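Beta-lactamase-like protein (PDB 6B9V) is a metal-dependent diphosphatase of the PhnP family with a metallo-beta-lactamase fold, which cleaves reactive photoproducts of FAD. Local coordinates at residues L193-F197 with L258-L262; L7-S12 with A252-L256; G67-I71 with L93-T99; Y46-V51 with L148-F153; T177-S181 with P207-T211. One frame throughout, in Å; residues are numbered along the deposited sequence.

Interactions 1 and 4 pack the two beta sheets against each other with mostly apolar side chains, and they meet where Leu262 CD2 lies 3.6 Å from Tyr46 CG. Interaction 2, a buried contact, is instead backbone pairing beside strand 2-9, in the turn that leads into its sheet neighbour, strand 257-263, with carboxylate hydrogen bonds added; it adjoins interaction 1 through Phe197 and Val9. Interaction 3 lies toward the surface, within reach of the second subunit, and touches interaction 4 at Leu50. Interaction 5 carries the metal chemistry, on the opposite side of the chain's centre from interactions 3 and 4, its centre about 34 Å from that of interaction 3.

Interaction 1. Residues L193-F197 with L258-L262; sequences LDILF and LEFEL
Strand 195-197 and strand 258-262 belong to different sheets and cross rather than pair: their axes approach to 9.5 Å, with 114° between the N-to-C directions. Both run in extended conformation, but Asp194, just ahead of the first strand, has a helical psi of -38°. The nearest CA atoms are those of Asp194 and Phe260, 6.9 Å apart. Ile195 points toward the other strand in an mt rotamer, and its CD1 fills the gap, lying 3.5 Å from Leu258 CB, 3.6 Å from Glu259 O and 3.8 Å from Phe260 CB. Leu258, also mt, points back, and its CD1 meets the edge of the Phe197 ring 3.8 Å from CE1. The p rotamer of Phe260 carries its ring away from this strand, over Ala5 and Leu7 of strand 2-9. At the outer end Asp194 OD2 comes 4.2 Å from Glu261 CG, while Ser172 OG hydrogen-bonds to both Asp194 OD2 and Glu261 N. This is face-to-face packing of the two sheets in the metallo-beta-lactamase sandwich. With no hydrogen bond directly between the segments, the strands are held together here by apolar side-chain packing, and the carboxylates stay at the margin.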
# COMPACT_ATOMS: atom_id res chain seq x y z
N LEU A 193 12.58 29.95 8.85
CA LEU A 193 12.85 28.75 8.05
C LEU A 193 13.25 29.06 6.61
O LEU A 193 12.81 30.07 6.05
CB LEU A 193 11.63 27.83 8.04
CG LEU A 193 11.21 27.27 9.39
CD1 LEU A 193 9.79 26.71 9.33
CD2 LEU A 193 12.22 26.21 9.85
N ASP A 194 14.08 28.20 6.01
CA ASP A 194 14.33 28.22 4.57
C ASP A 194 13.21 27.48 3.84
O ASP A 194 12.77 27.89 2.76
CB ASP A 194 15.67 27.56 4.22
CG ASP A 194 16.86 28.41 4.57
OD1 ASP A 194 16.71 29.65 4.60
OD2 ASP A 194 17.94 27.84 4.80
N ILE A 195 12.75 26.40 4.46
CA ILE A 195 11.76 25.50 3.88
C ILE A 195 10.68 25.16 4.91
O ILE A 195 10.99 24.72 6.02
CB ILE A 195 12.40 24.18 3.40
CG1 ILE A 195 13.39 24.44 2.26
CG2 ILE A 195 11.33 23.20 2.92
CD1 ILE A 195 14.09 23.19 1.82
N LEU A 196 9.42 25.35 4.52
CA LEU A 196 8.30 24.97 5.38
C LEU A 196 7.24 24.18 4.62
O LEU A 196 6.79 24.61 3.55
CB LEU A 196 7.68 26.22 6.00
CG LEU A 196 6.38 26.03 6.80
CD1 LEU A 196 6.62 25.17 8.03
CD2 LEU A 196 5.81 27.40 7.19
N PHE A 197 6.84 23.03 5.15
CA PHE A 197 5.69 22.31 4.59
C PHE A 197 4.47 22.51 5.48
O PHE A 197 4.57 22.38 6.69
CB PHE A 197 5.99 20.81 4.44
CG PHE A 197 6.77 20.47 3.18
CD1 PHE A 197 8.09 20.84 3.05
CD2 PHE A 197 6.16 19.77 2.14
CE1 PHE A 197 8.81 20.54 1.90
CE2 PHE A 197 6.87 19.48 0.97
CZ PHE A 197 8.19 19.86 0.85
N LEU A 258 14.61 19.22 -2.30
CA LEU A 258 14.95 20.54 -1.79
C LEU A 258 16.19 20.49 -0.92
O LEU A 258 16.31 19.62 -0.07
CB LEU A 258 13.79 21.10 -0.98
CG LEU A 258 12.47 21.30 -1.71
CD1 LEU A 258 11.34 21.53 -0.69
CD2 LEU A 258 12.59 22.46 -2.69
N GLU A 259 17.10 21.44 -1.12
CA GLU A 259 18.33 21.48 -0.34
C GLU A 259 18.16 22.45 0.82
O GLU A 259 17.52 23.48 0.67
CB GLU A 259 19.52 21.90 -1.22
CG GLU A 259 20.87 21.68 -0.55
CD GLU A 259 22.03 22.09 -1.43
OE1 GLU A 259 21.92 21.98 -2.67
OE2 GLU A 259 23.07 22.50 -0.87
N PHE A 260 18.71 22.10 1.97
CA PHE A 260 18.66 23.01 3.12
C PHE A 260 19.83 22.75 4.05
O PHE A 260 20.69 21.92 3.74
CB PHE A 260 17.32 22.88 3.86
CG PHE A 260 17.13 21.58 4.57
CD1 PHE A 260 17.26 21.51 5.95
CD2 PHE A 260 16.81 20.43 3.87
CE1 PHE A 260 17.08 20.31 6.62
CE2 PHE A 260 16.62 19.22 4.52
CZ PHE A 260 16.75 19.16 5.90
N GLU A 261 19.91 23.47 5.16
CA GLU A 261 21.06 23.32 6.04
C GLU A 261 20.66 22.75 7.38
O GLU A 261 19.56 22.99 7.87
CB GLU A 261 21.78 24.66 6.22
CG GLU A 261 20.92 25.74 6.82
CD GLU A 261 21.72 27.01 7.08
OE1 GLU A 261 22.54 27.38 6.22
OE2 GLU A 261 21.52 27.62 8.15
N LEU A 262 21.59 22.00 7.97
CA LEU A 262 21.36 21.25 9.19
C LEU A 262 22.62 21.25 10.06
O LEU A 262 23.68 20.85 9.59
CB LEU A 262 20.95 19.81 8.84
CG LEU A 262 20.40 18.87 9.90
CD1 LEU A 262 19.20 19.47 10.58
CD2 LEU A 262 20.05 17.54 9.25

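Interaction 2. Residues L7-S12 with A252-L256; sequences LTVLGS and AHDGL
Val9, in the t rotamer, points at the 252-256 loop: its CG1 lies 3.5 Å from His253 O, and its CG2 is 3.9 Å from Leu256 CB and 4.5 Å from Ala252 CB. Leu256 adopts tp. Ser12 (p) and Asp254 (m) meet where the carboxylate swings inward, so that Asp254 OD1 accepts hydrogen bonds from both Ser12 N and Ser12 OG, each 2.8 Å long. Asp254 OD2 turns to Arg65 in a salt bridge. The loop is a type II beta turn from His253 to Leu256, closed by Leu256 N to His253 O at 3.2 Å, with Gly255 at phi 99°. It leads into strand 257-263, the edge strand beside strand 2-9, and the backbone pairing already starts here: Val9 N donates to Leu256 O and Gly255 N to Val9 O, both 2.9 Å. CA atoms come closest at Val9-Gly255 (5.2 Å) and Gly11-Asp254 (5.0 Å). Past Val9 the chain turns a corner at Leu10, where Leu10 and Gly11 form a classic beta bulge opposite Ser41.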
# COMPACT_ATOMS: atom_id res chain seq x y z
N LEU A 7 15.80 17.25 1.43
CA LEU A 7 14.45 16.74 1.67
C LEU A 7 13.83 16.28 0.34
O LEU A 7 13.85 17.02 -0.64
CB LEU A 7 13.58 17.83 2.34
CG LEU A 7 12.16 17.37 2.74
CD1 LEU A 7 11.70 18.16 3.95
CD2 LEU A 7 11.18 17.55 1.59
N THR A 8 13.27 15.08 0.33
CA THR A 8 12.57 14.57 -0.85
C THR A 8 11.13 14.26 -0.52
O THR A 8 10.84 13.59 0.48
CB THR A 8 13.24 13.28 -1.41
OG1 THR A 8 14.58 13.57 -1.78
CG2 THR A 8 12.49 12.75 -2.62
N VAL A 9 10.22 14.76 -1.34
CA VAL A 9 8.81 14.47 -1.20
C VAL A 9 8.49 13.10 -1.80
O VAL A 9 8.61 12.90 -3.01
CB VAL A 9 7.94 15.55 -1.87
CG1 VAL A 9 6.46 15.22 -1.74
CG2 VAL A 9 8.27 16.94 -1.26
N LEU A 10 8.12 12.15 -0.94
CA LEU A 10 7.74 10.81 -1.39
C LEU A 10 6.27 10.77 -1.82
O LEU A 10 5.90 10.04 -2.74
CB LEU A 10 7.99 9.78 -0.28
CG LEU A 10 9.43 9.76 0.25
CD1 LEU A 10 9.58 8.75 1.39
CD2 LEU A 10 10.46 9.44 -0.87
N GLY A 11 5.43 11.57 -1.15
CA GLY A 11 4.04 11.70 -1.56
C GLY A 11 3.50 13.05 -1.10
O GLY A 11 3.84 13.50 -0.02
N SER A 12 2.70 13.69 -1.93
CA SER A 12 2.17 15.02 -1.64
C SER A 12 0.64 15.00 -1.51
O SER A 12 0.00 16.04 -1.39
CB SER A 12 2.60 16.01 -2.73
OG SER A 12 2.08 15.63 -4.00
N ALA A 252 3.48 21.45 -3.21
CA ALA A 252 4.52 20.44 -3.48
C ALA A 252 4.10 19.48 -4.59
O ALA A 252 2.94 19.47 -5.03
CB ALA A 252 4.85 19.66 -2.21
N HIS A 253 5.04 18.65 -5.04
CA HIS A 253 4.71 17.55 -5.95
C HIS A 253 5.54 16.33 -5.60
O HIS A 253 6.60 16.44 -4.97
CB HIS A 253 4.93 17.94 -7.43
CG HIS A 253 6.35 18.28 -7.78
ND1 HIS A 253 6.83 19.58 -7.78
CD2 HIS A 253 7.39 17.50 -8.15
CE1 HIS A 253 8.10 19.57 -8.13
NE2 HIS A 253 8.47 18.32 -8.36
N ASP A 254 5.05 15.15 -5.98
CA ASP A 254 5.80 13.92 -5.74
C ASP A 254 7.15 13.98 -6.45
O ASP A 254 7.20 14.23 -7.66
CB ASP A 254 5.02 12.69 -6.25
CG ASP A 254 3.81 12.33 -5.38
OD1 ASP A 254 3.30 13.19 -4.62
OD2 ASP A 254 3.34 11.18 -5.49
N GLY A 255 8.23 13.73 -5.73
CA GLY A 255 9.55 13.72 -6.34
C GLY A 255 10.33 15.02 -6.14
O GLY A 255 11.52 15.08 -6.43
N LEU A 256 9.66 16.05 -5.64
CA LEU A 256 10.33 17.31 -5.35
C LEU A 256 11.51 17.13 -4.40
O LEU A 256 11.37 16.53 -3.33
CB LEU A 256 9.34 18.30 -4.73
CG LEU A 256 9.88 19.66 -4.28
CD1 LEU A 256 10.49 20.42 -5.44
CD2 LEU A 256 8.72 20.45 -3.65

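Interaction 3. Residues G67-I71 with L93-T99; sequences GIKKI and LSFPRIT
A Schellman motif ends helix 59-66 at Gly67 (phi 65°), and the irregular linker that follows, leading to strand 73-75 of the metallo-beta-lactamase fold, packs on the segment that enters helix 96-99. The nearest CA atoms are those of Lys70 and Leu93, 6.1 Å apart. Ile68, in mt, sets CG2 3.9 Å from Leu93 CD1. The CA-to-CB bond of Lys69 points away from 93-99, and its NZ forms a salt bridge with Asp24 of the second subunit; Leu93 too packs against that subunit, on its Ile21. The carbonyl of Lys69 faces inward, with its O 3.5 Å from Leu93 CD2 and 3.3 Å from Ile98 CG2. Lys70 is fully extended, all four chi angles t, which lays its CD 3.9 Å from Ile98 O and lets NZ make a weak 3.2 Å hydrogen bond to Thr99 O near the end of the short helix. Ile71, again mt, closes the apolar patch with CD1 3.7 Å from Leu93 CD1. Across the patch Leu93, mt itself, points toward 67-71. A single water bridges the two backbones, accepting from Ile71 N at 2.8 Å and donating to Leu93 O at 2.9 Å.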
# COMPACT_ATOMS: atom_id res chain seq x y z
N GLY A 67 15.04 4.64 -4.96
CA GLY A 67 16.19 3.77 -4.78
C GLY A 67 16.67 3.64 -3.34
O GLY A 67 17.87 3.49 -3.10
N ILE A 68 15.74 3.69 -2.39
CA ILE A 68 16.10 3.54 -0.97
C ILE A 68 16.63 2.13 -0.68
O ILE A 68 15.96 1.13 -0.98
CB ILE A 68 14.91 3.83 -0.05
CG1 ILE A 68 14.48 5.30 -0.19
CG2 ILE A 68 15.26 3.48 1.41
CD1 ILE A 68 13.21 5.63 0.59
N LYS A 69 17.82 2.05 -0.10
CA LYS A 69 18.46 0.77 0.19
C LYS A 69 18.62 0.56 1.69
O LYS A 69 18.95 -0.53 2.14
CB LYS A 69 19.84 0.70 -0.49
CG LYS A 69 19.82 0.85 -2.01
CD LYS A 69 19.38 -0.44 -2.69
CE LYS A 69 19.37 -0.30 -4.21
NZ LYS A 69 18.88 -1.54 -4.88
N LYS A 70 18.41 1.62 2.46
CA LYS A 70 18.59 1.58 3.91
C LYS A 70 17.86 2.74 4.57
O LYS A 70 17.88 3.87 4.06
CB LYS A 70 20.09 1.62 4.26
CG LYS A 70 20.38 1.59 5.75
CD LYS A 70 21.87 1.43 6.03
CE LYS A 70 22.15 1.42 7.53
NZ LYS A 70 23.59 1.13 7.80
N ILE A 71 17.21 2.47 5.69
CA ILE A 71 16.56 3.51 6.48
C ILE A 71 17.21 3.59 7.85
O ILE A 71 17.27 2.59 8.56
CB ILE A 71 15.05 3.25 6.66
CG1 ILE A 71 14.34 3.17 5.31
CG2 ILE A 71 14.44 4.33 7.56
CD1 ILE A 71 12.94 2.57 5.41
N LEU A 93 13.93 -4.10 4.57
CA LEU A 93 15.06 -3.24 4.89
C LEU A 93 15.52 -3.40 6.33
O LEU A 93 16.52 -2.79 6.74
CB LEU A 93 14.72 -1.76 4.62
CG LEU A 93 14.46 -1.42 3.15
CD1 LEU A 93 14.10 0.06 3.01
CD2 LEU A 93 15.65 -1.80 2.27
N SER A 94 14.80 -4.20 7.11
CA SER A 94 15.07 -4.29 8.55
C SER A 94 15.92 -5.49 8.95
O SER A 94 16.21 -5.69 10.14
CB SER A 94 13.75 -4.35 9.33
OG SER A 94 13.07 -5.56 9.07
N PHE A 95 16.33 -6.29 7.98
CA PHE A 95 17.12 -7.47 8.31
C PHE A 95 18.59 -7.12 8.45
O PHE A 95 19.08 -6.23 7.74
CB PHE A 95 16.90 -8.57 7.27
CG PHE A 95 15.61 -9.30 7.44
CD1 PHE A 95 15.42 -10.14 8.53
CD2 PHE A 95 14.57 -9.11 6.55
CE1 PHE A 95 14.22 -10.80 8.71
CE2 PHE A 95 13.36 -9.78 6.73
CZ PHE A 95 13.19 -10.62 7.81
N PRO A 96 19.30 -7.80 9.38
CA PRO A 96 20.70 -7.53 9.74
C PRO A 96 21.61 -7.31 8.54
O PRO A 96 22.47 -6.43 8.58
CB PRO A 96 21.10 -8.78 10.51
CG PRO A 96 19.84 -9.21 11.17
CD PRO A 96 18.75 -8.91 10.18
N ARG A 97 21.41 -8.11 7.49
CA ARG A 97 22.15 -8.00 6.25
C ARG A 97 22.26 -6.55 5.80
O ARG A 97 23.35 -6.07 5.49
CB ARG A 97 21.48 -8.81 5.14
CG ARG A 97 20.90 -10.14 5.57
CD ARG A 97 19.55 -10.38 4.90
NE ARG A 97 19.50 -9.82 3.55
CZ ARG A 97 18.44 -9.88 2.76
NH1 ARG A 97 17.33 -10.48 3.18
NH2 ARG A 97 18.48 -9.34 1.55
N ILE A 98 21.12 -5.88 5.78
CA ILE A 98 21.03 -4.50 5.30
C ILE A 98 21.34 -3.49 6.40
O ILE A 98 22.04 -2.50 6.15
CB ILE A 98 19.62 -4.21 4.73
CG1 ILE A 98 19.45 -4.89 3.36
CG2 ILE A 98 19.38 -2.70 4.60
CD1 ILE A 98 18.23 -4.44 2.62
N THR A 99 20.82 -3.72 7.59
CA THR A 99 20.94 -2.73 8.65
C THR A 99 22.36 -2.63 9.17
O THR A 99 22.84 -1.54 9.48
CB THR A 99 20.01 -3.05 9.84
OG1 THR A 99 20.35 -4.34 10.37
CG2 THR A 99 18.54 -3.02 9.42
O HOH W 1 17.60 -0.12 6.81

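Interaction 4. Residues Y46-V51 with L148-F153; sequences YDGKLV and LFGAKF
Val51 (t) sits at the apolar centre, its CG1 3.9 Å from Leu148 CD1 and 4.0 Å from Phe153 CZ, its CG2 4.5 Å from Phe149 CE2. Beside it the Tyr46 ring, in a p rotamer, reaches across: CE1 is 3.9 Å from Ala151 CB and CE2 is 4.2 Å from Phe153 CE1. The two segments are the turns of two beta hairpins, one in each sheet of the metallo-beta-lactamase sandwich. Each is type I', from Tyr46 to Lys49 and from Leu148 to Ala151, with glycine at its third position (Gly48 and Gly150). The backbones stay apart, the nearest CA atoms, of Lys49 and Phe149, being 7.7 Å from each other. Farther out, Phe149 (m) offers a ring face to Lys49, whose CD stands 4.2 Å from the ring centroid in a CH-pi contact. Tyr46 OH donates a 2.8 Å hydrogen bond to Leu148 O. At the polar edge a water donates to Asp47 OD2 at 2.6 Å and to Phe149 O at 2.9 Å.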
# COMPACT_ATOMS: atom_id res chain seq x y z
N TYR A 46 21.18 13.21 5.07
CA TYR A 46 22.30 14.02 5.53
C TYR A 46 23.38 13.14 6.10
O TYR A 46 23.08 12.18 6.81
CB TYR A 46 21.86 15.04 6.59
CG TYR A 46 21.22 14.41 7.81
CD1 TYR A 46 21.98 14.09 8.93
CD2 TYR A 46 19.85 14.14 7.84
CE1 TYR A 46 21.39 13.52 10.05
CE2 TYR A 46 19.26 13.57 8.95
CZ TYR A 46 20.04 13.26 10.05
OH TYR A 46 19.46 12.70 11.16
N ASP A 47 24.63 13.45 5.76
CA ASP A 47 25.80 12.77 6.31
C ASP A 47 25.71 11.26 6.10
O ASP A 47 26.12 10.49 6.97
CB ASP A 47 25.96 13.10 7.79
CG ASP A 47 27.36 12.80 8.32
OD1 ASP A 47 28.34 12.93 7.56
OD2 ASP A 47 27.48 12.44 9.51
N GLY A 48 25.17 10.84 4.96
CA GLY A 48 25.09 9.42 4.64
C GLY A 48 23.94 8.70 5.33
O GLY A 48 23.82 7.48 5.24
N LYS A 49 23.09 9.46 6.01
CA LYS A 49 21.94 8.93 6.74
C LYS A 49 20.64 9.28 6.03
O LYS A 49 20.57 10.27 5.28
CB LYS A 49 21.90 9.48 8.18
CG LYS A 49 23.15 9.25 9.01
CD LYS A 49 23.37 7.76 9.29
CE LYS A 49 24.59 7.56 10.18
NZ LYS A 49 25.79 8.20 9.60
N LEU A 50 19.61 8.48 6.28
CA LEU A 50 18.27 8.69 5.73
C LEU A 50 17.22 8.57 6.84
O LEU A 50 17.10 7.53 7.49
CB LEU A 50 17.99 7.69 4.60
CG LEU A 50 16.77 7.85 3.68
CD1 LEU A 50 16.94 6.98 2.44
CD2 LEU A 50 15.47 7.49 4.39
N VAL A 51 16.45 9.64 7.03
CA VAL A 51 15.40 9.67 8.04
C VAL A 51 14.06 9.81 7.35
O VAL A 51 13.86 10.70 6.54
CB VAL A 51 15.62 10.82 9.05
CG1 VAL A 51 14.44 10.92 10.01
CG2 VAL A 51 16.94 10.60 9.81
N LEU A 148 19.06 12.53 16.31
CA LEU A 148 19.27 11.56 15.25
C LEU A 148 20.57 11.80 14.50
O LEU A 148 20.67 12.72 13.67
CB LEU A 148 18.09 11.59 14.26
CG LEU A 148 16.73 11.15 14.81
CD1 LEU A 148 15.65 11.21 13.72
CD2 LEU A 148 16.82 9.77 15.42
N PHE A 149 21.56 10.98 14.80
CA PHE A 149 22.84 11.00 14.11
C PHE A 149 23.46 12.39 14.04
O PHE A 149 23.98 12.80 13.00
CB PHE A 149 22.66 10.42 12.71
CG PHE A 149 21.81 9.19 12.70
CD1 PHE A 149 22.31 7.98 13.15
CD2 PHE A 149 20.49 9.25 12.27
CE1 PHE A 149 21.52 6.85 13.16
CE2 PHE A 149 19.70 8.12 12.28
CZ PHE A 149 20.22 6.92 12.73
N GLY A 150 23.41 13.12 15.15
CA GLY A 150 23.99 14.45 15.22
C GLY A 150 23.00 15.58 15.00
O GLY A 150 23.27 16.72 15.35
N ALA A 151 21.85 15.28 14.41
CA ALA A 151 20.88 16.33 14.12
C ALA A 151 19.77 16.34 15.15
O ALA A 151 19.48 15.31 15.76
CB ALA A 151 20.32 16.17 12.73
N LYS A 152 19.14 17.49 15.38
CA LYS A 152 18.00 17.53 16.28
C LYS A 152 16.69 17.69 15.50
O LYS A 152 16.54 18.62 14.71
CB LYS A 152 18.16 18.65 17.31
CG LYS A 152 19.29 18.40 18.29
CD LYS A 152 19.12 19.18 19.58
CE LYS A 152 19.08 20.67 19.33
NZ LYS A 152 20.38 21.17 18.79
N PHE A 153 15.77 16.76 15.73
CA PHE A 153 14.41 16.85 15.20
C PHE A 153 13.48 17.29 16.32
O PHE A 153 13.23 16.55 17.26
CB PHE A 153 13.96 15.51 14.62
CG PHE A 153 14.51 15.23 13.25
CD1 PHE A 153 15.86 14.98 13.06
CD2 PHE A 153 13.67 15.18 12.15
CE1 PHE A 153 16.36 14.71 11.79
CE2 PHE A 153 14.16 14.91 10.88
CZ PHE A 153 15.51 14.68 10.70
O HOH W 2 25.72 11.46 11.10

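Interaction 5. Residues T177-S181 with P207-T211; sequences TDFSS and PTHST. With MN (manganese (II) ion), chain D; MN (manganese (II) ion), chain C; PO4 (phosphate ion), chain E.
One carboxylate oxygen, Asp178 OD1, bridges two manganese ions, 2.4 Å from MN of chain D and 2.2 Å from MN of chain C. Asp178 has a positive phi (55°) and an m rotamer, and its OD1 lies 3.4 Å from His209 CE1. The loops come closest at Ser180 and His209, with CA atoms 4.4 Å apart, yet no direct hydrogen bond joins them: Phe179 O receives a CA-H...O contact from His209 CA at 3.3 Å, and Ser180 CB is 3.8 Å from Pro207 O. Phe179 (p) places CE1 3.8 Å from Ser210 CB. His209 (m) donates from NE2 to phosphate O2 at 2.9 Å and O3 at 3.1 Å, while its ND1 hydrogen-bonds Asp199. The phosphate, probably from the crystallisation liquor, spans both metals with O1, 2.2 Å from MN of chain D and 2.1 Å from MN of chain C. His78, His80 and His160 complete one metal site, Asp82, His83 and His231 the other: the dinuclear centre of a metallo-beta-lactamase-fold hydrolase.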
# COMPACT_ATOMS: atom_id res chain seq x y z
N THR A 177 2.07 18.37 8.73
CA THR A 177 0.94 17.89 7.95
C THR A 177 -0.23 17.58 8.87
O THR A 177 -0.05 17.50 10.09
CB THR A 177 1.32 16.65 7.11
OG1 THR A 177 0.21 16.28 6.28
CG2 THR A 177 1.72 15.48 8.02
N ASP A 178 -1.43 17.41 8.30
CA ASP A 178 -2.61 16.99 9.06
C ASP A 178 -2.89 17.89 10.26
O ASP A 178 -2.95 17.43 11.40
CB ASP A 178 -2.46 15.54 9.54
CG ASP A 178 -2.47 14.52 8.38
OD1 ASP A 178 -3.44 13.73 8.27
OD2 ASP A 178 -1.52 14.53 7.60
N PHE A 179 -3.05 19.18 10.02
CA PHE A 179 -3.49 20.05 11.11
C PHE A 179 -4.65 20.89 10.64
O PHE A 179 -4.75 21.22 9.45
CB PHE A 179 -2.36 20.96 11.62
CG PHE A 179 -1.90 21.98 10.61
CD1 PHE A 179 -2.55 23.20 10.48
CD2 PHE A 179 -0.80 21.73 9.81
CE1 PHE A 179 -2.13 24.14 9.54
CE2 PHE A 179 -0.36 22.66 8.88
CZ PHE A 179 -1.04 23.87 8.73
N SER A 180 -5.50 21.23 11.60
CA SER A 180 -6.54 22.23 11.40
C SER A 180 -6.11 23.53 12.07
O SER A 180 -6.57 24.60 11.70
CB SER A 180 -7.88 21.75 11.94
OG SER A 180 -7.78 21.23 13.26
N SER A 181 -5.21 23.45 13.05
CA SER A 181 -4.68 24.69 13.65
C SER A 181 -3.32 24.46 14.30
O SER A 181 -2.92 23.31 14.59
CB SER A 181 -5.66 25.28 14.67
OG SER A 181 -5.83 24.44 15.80
N PRO A 207 -13.02 19.72 8.92
CA PRO A 207 -12.86 19.62 10.38
C PRO A 207 -11.43 19.33 10.88
O PRO A 207 -11.11 19.73 11.99
CB PRO A 207 -13.81 18.47 10.75
CG PRO A 207 -14.87 18.51 9.68
CD PRO A 207 -14.11 18.84 8.42
N THR A 208 -10.60 18.63 10.11
CA THR A 208 -9.30 18.22 10.66
C THR A 208 -8.11 18.65 9.83
O THR A 208 -6.97 18.33 10.18
CB THR A 208 -9.23 16.68 10.87
OG1 THR A 208 -9.39 16.01 9.62
CG2 THR A 208 -10.33 16.20 11.83
N HIS A 209 -8.36 19.37 8.73
CA HIS A 209 -7.27 19.81 7.85
C HIS A 209 -7.35 21.32 7.65
O HIS A 209 -8.25 21.97 8.18
CB HIS A 209 -7.31 19.04 6.51
CG HIS A 209 -6.90 17.61 6.62
ND1 HIS A 209 -5.58 17.20 6.51
CD2 HIS A 209 -7.62 16.47 6.85
CE1 HIS A 209 -5.51 15.89 6.66
NE2 HIS A 209 -6.73 15.42 6.87
N SER A 210 -6.40 21.88 6.92
CA SER A 210 -6.36 23.32 6.67
C SER A 210 -6.71 23.59 5.21
O SER A 210 -6.36 22.79 4.34
CB SER A 210 -4.98 23.90 7.00
OG SER A 210 -4.97 25.30 6.83
N THR A 211 -7.39 24.71 4.94
CA THR A 211 -7.70 25.11 3.57
C THR A 211 -6.53 25.83 2.93
O THR A 211 -5.61 26.29 3.61
CB THR A 211 -8.92 26.06 3.49
OG1 THR A 211 -8.61 27.30 4.15
CG2 THR A 211 -10.13 25.42 4.15
MN MN D . -4.52 12.33 9.90
MN MN C . -3.27 12.27 6.64
P PO4 E . -6.17 11.95 7.56
O1 PO4 E . -4.77 11.44 7.93
O2 PO4 E . -6.13 12.68 6.24
O3 PO4 E . -6.66 12.91 8.61
O4 PO4 E . -7.12 10.78 7.43